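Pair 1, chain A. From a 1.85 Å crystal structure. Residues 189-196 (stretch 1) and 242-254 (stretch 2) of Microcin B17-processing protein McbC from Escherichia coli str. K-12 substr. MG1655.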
# COMPACT_ATOMS: atom_id res chain seq x y z
N LEU A 189 -17.98 -14.49 -22.20
CA LEU A 189 -17.50 -13.12 -22.35
C LEU A 189 -16.51 -12.87 -21.23
O LEU A 189 -16.75 -13.29 -20.08
CB LEU A 189 -18.64 -12.10 -22.35
CG LEU A 189 -19.64 -12.23 -23.51
CD1 LEU A 189 -20.72 -11.18 -23.33
CD2 LEU A 189 -18.95 -12.11 -24.87
N VAL A 190 -15.41 -12.20 -21.55
CA VAL A 190 -14.41 -11.80 -20.58
C VAL A 190 -14.29 -10.27 -20.62
O VAL A 190 -14.01 -9.68 -21.67
CB VAL A 190 -13.05 -12.45 -20.86
CG1 VAL A 190 -12.06 -12.10 -19.75
CG2 VAL A 190 -13.17 -13.96 -20.97
N TYR A 191 -14.54 -9.62 -19.48
CA TYR A 191 -14.54 -8.17 -19.38
C TYR A 191 -13.21 -7.75 -18.79
O TYR A 191 -12.86 -8.21 -17.70
CB TYR A 191 -15.69 -7.68 -18.49
CG TYR A 191 -17.04 -8.09 -18.97
CD1 TYR A 191 -17.82 -7.22 -19.74
CD2 TYR A 191 -17.56 -9.37 -18.67
CE1 TYR A 191 -19.07 -7.62 -20.21
CE2 TYR A 191 -18.82 -9.77 -19.11
CZ TYR A 191 -19.58 -8.89 -19.88
OH TYR A 191 -20.82 -9.23 -20.31
N CYS A 192 -12.49 -6.88 -19.49
CA CYS A 192 -11.12 -6.51 -19.14
C CYS A 192 -10.95 -5.01 -18.98
O CYS A 192 -11.45 -4.24 -19.79
CB CYS A 192 -10.16 -6.99 -20.20
SG CYS A 192 -10.18 -8.79 -20.40
N ILE A 193 -10.21 -4.62 -17.96
CA ILE A 193 -9.87 -3.24 -17.70
C ILE A 193 -8.53 -2.88 -18.36
O ILE A 193 -7.55 -3.60 -18.18
CB ILE A 193 -9.79 -2.93 -16.19
CG1 ILE A 193 -9.58 -1.42 -15.96
CG2 ILE A 193 -8.71 -3.73 -15.46
CD1 ILE A 193 -9.64 -1.04 -14.51
N ILE A 194 -8.51 -1.78 -19.09
CA ILE A 194 -7.25 -1.19 -19.55
C ILE A 194 -6.84 -0.18 -18.48
O ILE A 194 -7.47 0.88 -18.38
CB ILE A 194 -7.40 -0.52 -20.92
CG1 ILE A 194 -7.86 -1.55 -21.94
CG2 ILE A 194 -6.07 0.14 -21.34
CD1 ILE A 194 -8.09 -0.96 -23.31
N PHE A 195 -5.80 -0.46 -17.72
CA PHE A 195 -5.51 0.34 -16.52
C PHE A 195 -5.35 1.81 -16.82
O PHE A 195 -5.96 2.66 -16.18
CB PHE A 195 -4.28 -0.15 -15.78
CG PHE A 195 -4.46 -1.50 -15.14
CD1 PHE A 195 -5.25 -1.65 -14.01
CD2 PHE A 195 -3.85 -2.63 -15.68
CE1 PHE A 195 -5.40 -2.89 -13.41
CE2 PHE A 195 -4.01 -3.88 -15.08
CZ PHE A 195 -4.79 -4.00 -13.94
N GLU A 196 -4.53 2.11 -17.82
CA GLU A 196 -4.22 3.51 -18.10
C GLU A 196 -5.41 4.29 -18.63
O GLU A 196 -5.53 5.46 -18.33
CB GLU A 196 -2.99 3.63 -19.00
CG GLU A 196 -1.72 3.26 -18.21
CD GLU A 196 -0.42 3.60 -18.92
OE1 GLU A 196 -0.26 4.76 -19.39
OE2 GLU A 196 0.47 2.72 -18.95
N TYR A 242 -3.54 -16.61 -15.91
CA TYR A 242 -3.62 -17.71 -16.85
C TYR A 242 -4.65 -17.42 -17.96
O TYR A 242 -4.38 -17.66 -19.14
CB TYR A 242 -4.00 -18.96 -16.07
CG TYR A 242 -4.09 -20.27 -16.80
CD1 TYR A 242 -3.33 -20.54 -17.93
CD2 TYR A 242 -4.89 -21.29 -16.29
CE1 TYR A 242 -3.40 -21.79 -18.56
CE2 TYR A 242 -4.99 -22.52 -16.91
CZ TYR A 242 -4.25 -22.76 -18.04
OH TYR A 242 -4.35 -24.01 -18.61
N VAL A 243 -5.79 -16.87 -17.59
CA VAL A 243 -6.77 -16.36 -18.57
C VAL A 243 -6.11 -15.29 -19.47
O VAL A 243 -6.16 -15.41 -20.71
CB VAL A 243 -8.01 -15.80 -17.86
CG1 VAL A 243 -8.93 -15.05 -18.83
CG2 VAL A 243 -8.76 -16.95 -17.18
N ALA A 244 -5.43 -14.32 -18.86
CA ALA A 244 -4.75 -13.28 -19.64
C ALA A 244 -3.74 -13.86 -20.65
O ALA A 244 -3.76 -13.50 -21.82
CB ALA A 244 -4.08 -12.26 -18.73
N LYS A 245 -2.89 -14.78 -20.19
CA LYS A 245 -1.85 -15.40 -21.01
C LYS A 245 -2.48 -16.17 -22.19
O LYS A 245 -2.02 -16.04 -23.35
CB LYS A 245 -1.03 -16.35 -20.14
CG LYS A 245 0.06 -17.18 -20.84
CD LYS A 245 1.32 -16.36 -21.05
CE LYS A 245 2.40 -17.19 -21.77
NZ LYS A 245 3.75 -16.98 -21.15
N THR A 246 -3.55 -16.91 -21.88
CA THR A 246 -4.23 -17.77 -22.86
C THR A 246 -4.88 -16.94 -23.97
O THR A 246 -4.84 -17.31 -25.14
CB THR A 246 -5.26 -18.70 -22.15
OG1 THR A 246 -4.55 -19.50 -21.20
CG2 THR A 246 -5.94 -19.64 -23.12
N MET A 247 -5.41 -15.79 -23.59
CA MET A 247 -5.95 -14.80 -24.53
C MET A 247 -4.89 -13.88 -25.19
O MET A 247 -5.25 -13.01 -25.99
CB MET A 247 -6.99 -13.95 -23.80
CG MET A 247 -8.21 -14.75 -23.37
SD MET A 247 -9.33 -13.79 -22.32
CE MET A 247 -9.97 -12.64 -23.50
N ASN A 248 -3.62 -14.09 -24.87
CA ASN A 248 -2.51 -13.26 -25.32
C ASN A 248 -2.65 -11.78 -24.92
O ASN A 248 -2.19 -10.89 -25.63
CB ASN A 248 -2.28 -13.43 -26.83
CG ASN A 248 -1.70 -14.78 -27.17
OD1 ASN A 248 -0.79 -15.26 -26.50
ND2 ASN A 248 -2.22 -15.41 -28.20
N LEU A 249 -3.24 -11.53 -23.76
CA LEU A 249 -3.31 -10.17 -23.23
C LEU A 249 -2.00 -9.82 -22.53
O LEU A 249 -1.39 -10.68 -21.88
CB LEU A 249 -4.45 -10.03 -22.24
CG LEU A 249 -5.89 -10.30 -22.70
CD1 LEU A 249 -6.83 -10.04 -21.53
CD2 LEU A 249 -6.27 -9.44 -23.86
N ASP A 250 -1.60 -8.56 -22.61
CA ASP A 250 -0.44 -8.04 -21.89
C ASP A 250 -0.88 -7.49 -20.53
O ASP A 250 -1.49 -6.40 -20.44
CB ASP A 250 0.26 -6.97 -22.70
CG ASP A 250 1.66 -6.58 -22.14
OD1 ASP A 250 1.93 -6.65 -20.91
OD2 ASP A 250 2.51 -6.17 -22.97
N GLN A 251 -0.56 -8.25 -19.48
CA GLN A 251 -0.97 -7.94 -18.11
C GLN A 251 -0.43 -6.65 -17.54
O GLN A 251 -0.97 -6.17 -16.55
CB GLN A 251 -0.62 -9.08 -17.16
CG GLN A 251 -1.54 -10.28 -17.33
CD GLN A 251 -1.02 -11.46 -16.54
OE1 GLN A 251 -1.23 -11.49 -15.34
NE2 GLN A 251 -0.28 -12.36 -17.18
N ARG A 252 0.61 -6.08 -18.15
CA ARG A 252 1.04 -4.70 -17.80
C ARG A 252 0.03 -3.63 -18.20
O ARG A 252 0.01 -2.54 -17.61
CB ARG A 252 2.39 -4.38 -18.43
CG ARG A 252 3.54 -5.22 -17.90
CD ARG A 252 4.79 -5.12 -18.77
NE ARG A 252 4.56 -5.59 -20.13
CZ ARG A 252 5.48 -5.66 -21.09
NH1 ARG A 252 6.74 -5.29 -20.86
NH2 ARG A 252 5.16 -6.11 -22.30
N THR A 253 -0.81 -3.93 -19.19
CA THR A 253 -1.77 -2.96 -19.72
C THR A 253 -3.20 -3.28 -19.36
O THR A 253 -3.98 -2.36 -19.10
CB THR A 253 -1.62 -2.92 -21.25
OG1 THR A 253 -0.35 -2.36 -21.55
CG2 THR A 253 -2.68 -2.09 -21.93
N VAL A 254 -3.55 -4.58 -19.39
CA VAL A 254 -4.94 -5.03 -19.36
C VAL A 254 -5.10 -6.29 -18.50
O VAL A 254 -4.22 -7.16 -18.47
CB VAL A 254 -5.51 -5.17 -20.81
CG1 VAL A 254 -4.69 -6.12 -21.67
CG2 VAL A 254 -6.97 -5.60 -20.82
O HOH W 1 -3.03 0.31 -19.29
O HOH W 2 -0.45 0.23 -18.17

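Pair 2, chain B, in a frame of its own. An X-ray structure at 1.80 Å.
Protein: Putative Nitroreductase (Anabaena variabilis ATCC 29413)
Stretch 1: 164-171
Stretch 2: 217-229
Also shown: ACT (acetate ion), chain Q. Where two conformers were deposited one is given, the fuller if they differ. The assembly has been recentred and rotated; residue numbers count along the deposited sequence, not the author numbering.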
# COMPACT_ATOMS: atom_id res chain seq x y z
N ILE B 164 11.66 8.06 6.52
CA ILE B 164 11.06 6.84 6.99
C ILE B 164 11.61 5.73 6.10
O ILE B 164 11.80 5.91 4.91
CB ILE B 164 9.50 6.88 6.86
CG1 ILE B 164 8.94 7.67 8.04
CG2 ILE B 164 8.89 5.47 6.89
CD1 ILE B 164 7.38 7.97 7.95
N ILE B 165 11.86 4.56 6.69
CA ILE B 165 12.13 3.38 5.91
C ILE B 165 11.09 2.37 6.37
O ILE B 165 10.90 2.17 7.59
CB ILE B 165 13.56 2.83 6.05
CG1 ILE B 165 14.58 3.92 5.64
CG2 ILE B 165 13.70 1.53 5.22
CD1 ILE B 165 16.06 3.47 5.78
N VAL B 166 10.44 1.73 5.40
CA VAL B 166 9.45 0.69 5.69
C VAL B 166 10.06 -0.63 5.30
O VAL B 166 10.51 -0.81 4.16
CB VAL B 166 8.12 0.85 4.95
CG1 VAL B 166 7.11 -0.25 5.40
CG2 VAL B 166 7.53 2.21 5.24
N THR B 167 10.09 -1.54 6.27
CA THR B 167 10.55 -2.88 6.01
C THR B 167 9.39 -3.86 6.19
O THR B 167 8.30 -3.47 6.70
CB THR B 167 11.62 -3.31 7.03
OG1 THR B 167 11.01 -3.43 8.33
CG2 THR B 167 12.83 -2.36 7.05
N ALA B 168 9.63 -5.11 5.79
CA ALA B 168 8.68 -6.22 5.96
C ALA B 168 9.37 -7.30 6.79
O ALA B 168 10.50 -7.70 6.46
CB ALA B 168 8.21 -6.82 4.58
N VAL B 169 8.70 -7.76 7.86
CA VAL B 169 9.15 -8.90 8.69
C VAL B 169 8.35 -10.07 8.09
O VAL B 169 7.13 -10.24 8.31
CB VAL B 169 8.86 -8.70 10.19
CG1 VAL B 169 9.31 -9.91 10.95
CG2 VAL B 169 9.57 -7.42 10.71
N PHE B 170 9.04 -10.84 7.26
CA PHE B 170 8.37 -11.81 6.39
C PHE B 170 7.47 -12.80 7.09
O PHE B 170 6.33 -13.02 6.65
CB PHE B 170 9.40 -12.58 5.57
CG PHE B 170 10.38 -11.69 4.85
CD1 PHE B 170 9.95 -10.72 3.92
CD2 PHE B 170 11.72 -11.82 5.09
CE1 PHE B 170 10.88 -9.91 3.28
CE2 PHE B 170 12.64 -11.00 4.44
CZ PHE B 170 12.20 -10.05 3.55
N TYR B 171 7.97 -13.38 8.17
CA TYR B 171 7.23 -14.42 8.85
C TYR B 171 5.90 -13.96 9.41
O TYR B 171 5.00 -14.78 9.61
CB TYR B 171 8.07 -15.08 9.92
CG TYR B 171 7.44 -16.34 10.48
CD1 TYR B 171 7.29 -17.47 9.67
CD2 TYR B 171 7.00 -16.40 11.78
CE1 TYR B 171 6.73 -18.62 10.15
CE2 TYR B 171 6.44 -17.57 12.27
CZ TYR B 171 6.33 -18.67 11.46
OH TYR B 171 5.75 -19.84 11.91
N ALA B 217 22.59 -2.84 1.35
CA ALA B 217 23.08 -1.65 2.04
C ALA B 217 22.08 -1.07 2.98
O ALA B 217 22.44 -0.64 4.09
CB ALA B 217 23.52 -0.58 1.01
N VAL B 218 20.82 -1.01 2.56
CA VAL B 218 19.79 -0.45 3.42
C VAL B 218 19.56 -1.39 4.61
O VAL B 218 19.46 -0.94 5.75
CB VAL B 218 18.50 -0.19 2.67
CG1 VAL B 218 17.41 0.29 3.63
CG2 VAL B 218 18.72 0.83 1.51
N ASN B 219 19.52 -2.69 4.34
CA ASN B 219 19.28 -3.66 5.41
C ASN B 219 20.45 -3.67 6.39
O ASN B 219 20.26 -3.76 7.58
CB ASN B 219 18.94 -5.03 4.84
CG ASN B 219 17.61 -5.00 4.06
OD1 ASN B 219 16.76 -4.13 4.34
ND2 ASN B 219 17.45 -5.88 3.07
N ASP B 220 21.67 -3.53 5.87
CA ASP B 220 22.84 -3.42 6.73
C ASP B 220 22.76 -2.16 7.61
O ASP B 220 23.10 -2.20 8.82
CB ASP B 220 24.12 -3.38 5.89
CG ASP B 220 24.52 -4.76 5.30
OD1 ASP B 220 23.89 -5.79 5.61
OD2 ASP B 220 25.50 -4.78 4.51
N LEU B 221 22.38 -1.05 6.99
CA LEU B 221 22.29 0.28 7.64
C LEU B 221 21.33 0.24 8.83
O LEU B 221 21.64 0.76 9.89
CB LEU B 221 21.86 1.34 6.59
CG LEU B 221 21.49 2.75 7.08
CD1 LEU B 221 21.82 3.84 6.03
CD2 LEU B 221 20.08 2.87 7.45
N LEU B 222 20.21 -0.45 8.66
CA LEU B 222 19.22 -0.64 9.73
C LEU B 222 19.58 -1.68 10.79
O LEU B 222 18.94 -1.73 11.85
CB LEU B 222 17.88 -1.04 9.14
CG LEU B 222 17.18 0.04 8.33
CD1 LEU B 222 15.92 -0.57 7.67
CD2 LEU B 222 16.85 1.24 9.25
N TYR B 223 20.57 -2.50 10.47
CA TYR B 223 21.08 -3.59 11.32
C TYR B 223 20.03 -4.67 11.56
O TYR B 223 19.89 -5.20 12.67
CB TYR B 223 21.67 -3.06 12.62
CG TYR B 223 22.67 -4.02 13.22
CD1 TYR B 223 23.89 -4.26 12.59
CD2 TYR B 223 22.41 -4.70 14.41
CE1 TYR B 223 24.81 -5.15 13.12
CE2 TYR B 223 23.32 -5.59 14.94
CZ TYR B 223 24.52 -5.81 14.29
OH TYR B 223 25.42 -6.69 14.82
N ILE B 224 19.34 -5.04 10.48
CA ILE B 224 18.31 -6.06 10.53
C ILE B 224 18.81 -7.34 9.83
O ILE B 224 19.70 -7.31 8.96
CB ILE B 224 16.98 -5.56 9.91
CG1 ILE B 224 17.13 -5.20 8.42
CG2 ILE B 224 16.44 -4.42 10.77
CD1 ILE B 224 15.87 -4.81 7.74
N ASP B 225 18.22 -8.47 10.21
CA ASP B 225 18.58 -9.76 9.62
C ASP B 225 17.84 -9.88 8.30
O ASP B 225 16.63 -10.05 8.29
CB ASP B 225 18.14 -10.87 10.60
CG ASP B 225 18.39 -12.24 10.08
OD1 ASP B 225 18.70 -12.41 8.90
OD2 ASP B 225 18.21 -13.20 10.87
N PRO B 226 18.57 -9.88 7.16
CA PRO B 226 17.86 -9.91 5.89
C PRO B 226 17.13 -11.21 5.52
O PRO B 226 16.39 -11.22 4.53
CB PRO B 226 18.94 -9.55 4.87
CG PRO B 226 20.13 -9.93 5.43
CD PRO B 226 20.02 -9.79 6.95
N LEU B 227 17.33 -12.28 6.27
CA LEU B 227 16.53 -13.48 6.07
C LEU B 227 15.18 -13.32 6.77
O LEU B 227 14.25 -14.06 6.46
CB LEU B 227 17.19 -14.75 6.60
CG LEU B 227 18.40 -15.28 5.85
CD1 LEU B 227 18.85 -16.64 6.49
CD2 LEU B 227 18.10 -15.39 4.38
N GLN B 228 15.08 -12.40 7.74
CA GLN B 228 13.84 -12.21 8.48
C GLN B 228 13.11 -10.92 8.14
O GLN B 228 11.89 -10.83 8.29
CB GLN B 228 14.09 -12.25 10.00
CG GLN B 228 14.77 -13.56 10.45
CD GLN B 228 13.98 -14.80 10.04
OE1 GLN B 228 12.75 -14.82 10.12
NE2 GLN B 228 14.69 -15.85 9.57
N GLU B 229 13.84 -9.92 7.63
CA GLU B 229 13.25 -8.60 7.44
C GLU B 229 13.98 -7.89 6.33
O GLU B 229 15.17 -8.12 6.13
CB GLU B 229 13.37 -7.82 8.75
CG GLU B 229 12.66 -6.49 8.81
CD GLU B 229 12.85 -5.75 10.13
OE1 GLU B 229 13.38 -6.38 11.13
OE2 GLU B 229 12.49 -4.54 10.20
C ACT Q . 19.49 -8.33 1.25
O ACT Q . 19.53 -7.63 2.31
OXT ACT Q . 18.28 -8.53 0.72
CH3 ACT Q . 20.85 -8.93 0.88
O HOH W 3 10.59 -13.00 9.28

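Pairs 1 and 2 share one backbone arrangement: a strand that runs into the first turn of a helix packs against the end of a second helix and the loop that follows it, and the superposition of 14 central residues gives an RMSD of 0.6 Å. In both, the helix of stretch 2 ends in a Schellman motif, with N248(A) and the matching Y223(B) at positive phi, and the chain then returns to the strand to form an antiparallel bridge, I194(A) with V254(A) and V169(B) with E229(B), each a non-hydrogen-bonded pair.

The backbone contacts at this bridge are nearly identical. F195(A) N donates to T253(A) O at 3.0 Å, and F170(B) N donates to Q228(B) O, also at 3.0 Å. The same carbonyls receive CA-H...O contacts, from I194(A) CA to T253(A) O at 3.5 Å and from V169(B) CA to Q228(B) O at 3.4 Å; a second such contact joins V254(A) CA to I193(A) O at 3.2 Å and E229(B) CA to A168(B) O at 3.1 Å. A water extends each join by one residue: water 1 links E196(A) N to T253(A) O, and water 3 links Y171(B) N to Q228(B) O.

Going inward along the strand, V190(A) matches I165(B); across from them, M247(A) and L222(B) match, as do L249(A) and I224(B). The valine is short, and M247(A) reaches it with its terminal methyl, CE lying 4.1 Å from V190(A) CB. In pair 2 the strand residue is the longer one: I165(B) packs against both V218(B) and L222(B), its CD1 4.1 Å from V218(B) CG1 and its CG2 3.9 Å from L222(B) CD1. V243(A), the match of V218(B), lies farther from its partner, with its CG1 4.4 Å from V190(A) CG1.

The sharpest difference is at C192(A) and T167(B), whose side-chain centres fall 0.6 Å apart. C192(A) makes apolar contacts, its SG 3.7 Å from L249(A) CD1 and its CB 3.5 Å from V254(A) CG2. T167(B) divides its two branches: CG2 packs 3.6 Å from L222(B) CD1 and 4.0 Å from I224(B) CD1, while OG1 donates a 2.6 Å hydrogen bond to E229(B) OE2. Valine and glutamate thus fill the same bridge position, one by apolar packing and the other with a carboxylate that accepts a hydrogen bond from a buried hydroxyl. Their bridge neighbours follow suit: I194(A) CG1 lies 4.3 Å from V254(A) CG2, whereas V169(B) CG2 rests 3.7 Å from E229(B) CD, against the carboxylate carbon.

Both pairs have phenylalanine at the next position. F195(A) and F170(B) both start sideways, with chi1 in m, and their rings come nearer to the loop. The edge of F195(A) meets Q251(A) O, 4.1 Å from CE2; that of F170(B) meets P226(B) O, 3.8 Å from CE2, and L227(B) O, 3.6 Å from CD2. The buried surface totals 407 Å² in pair 1 and 472 Å² in pair 2.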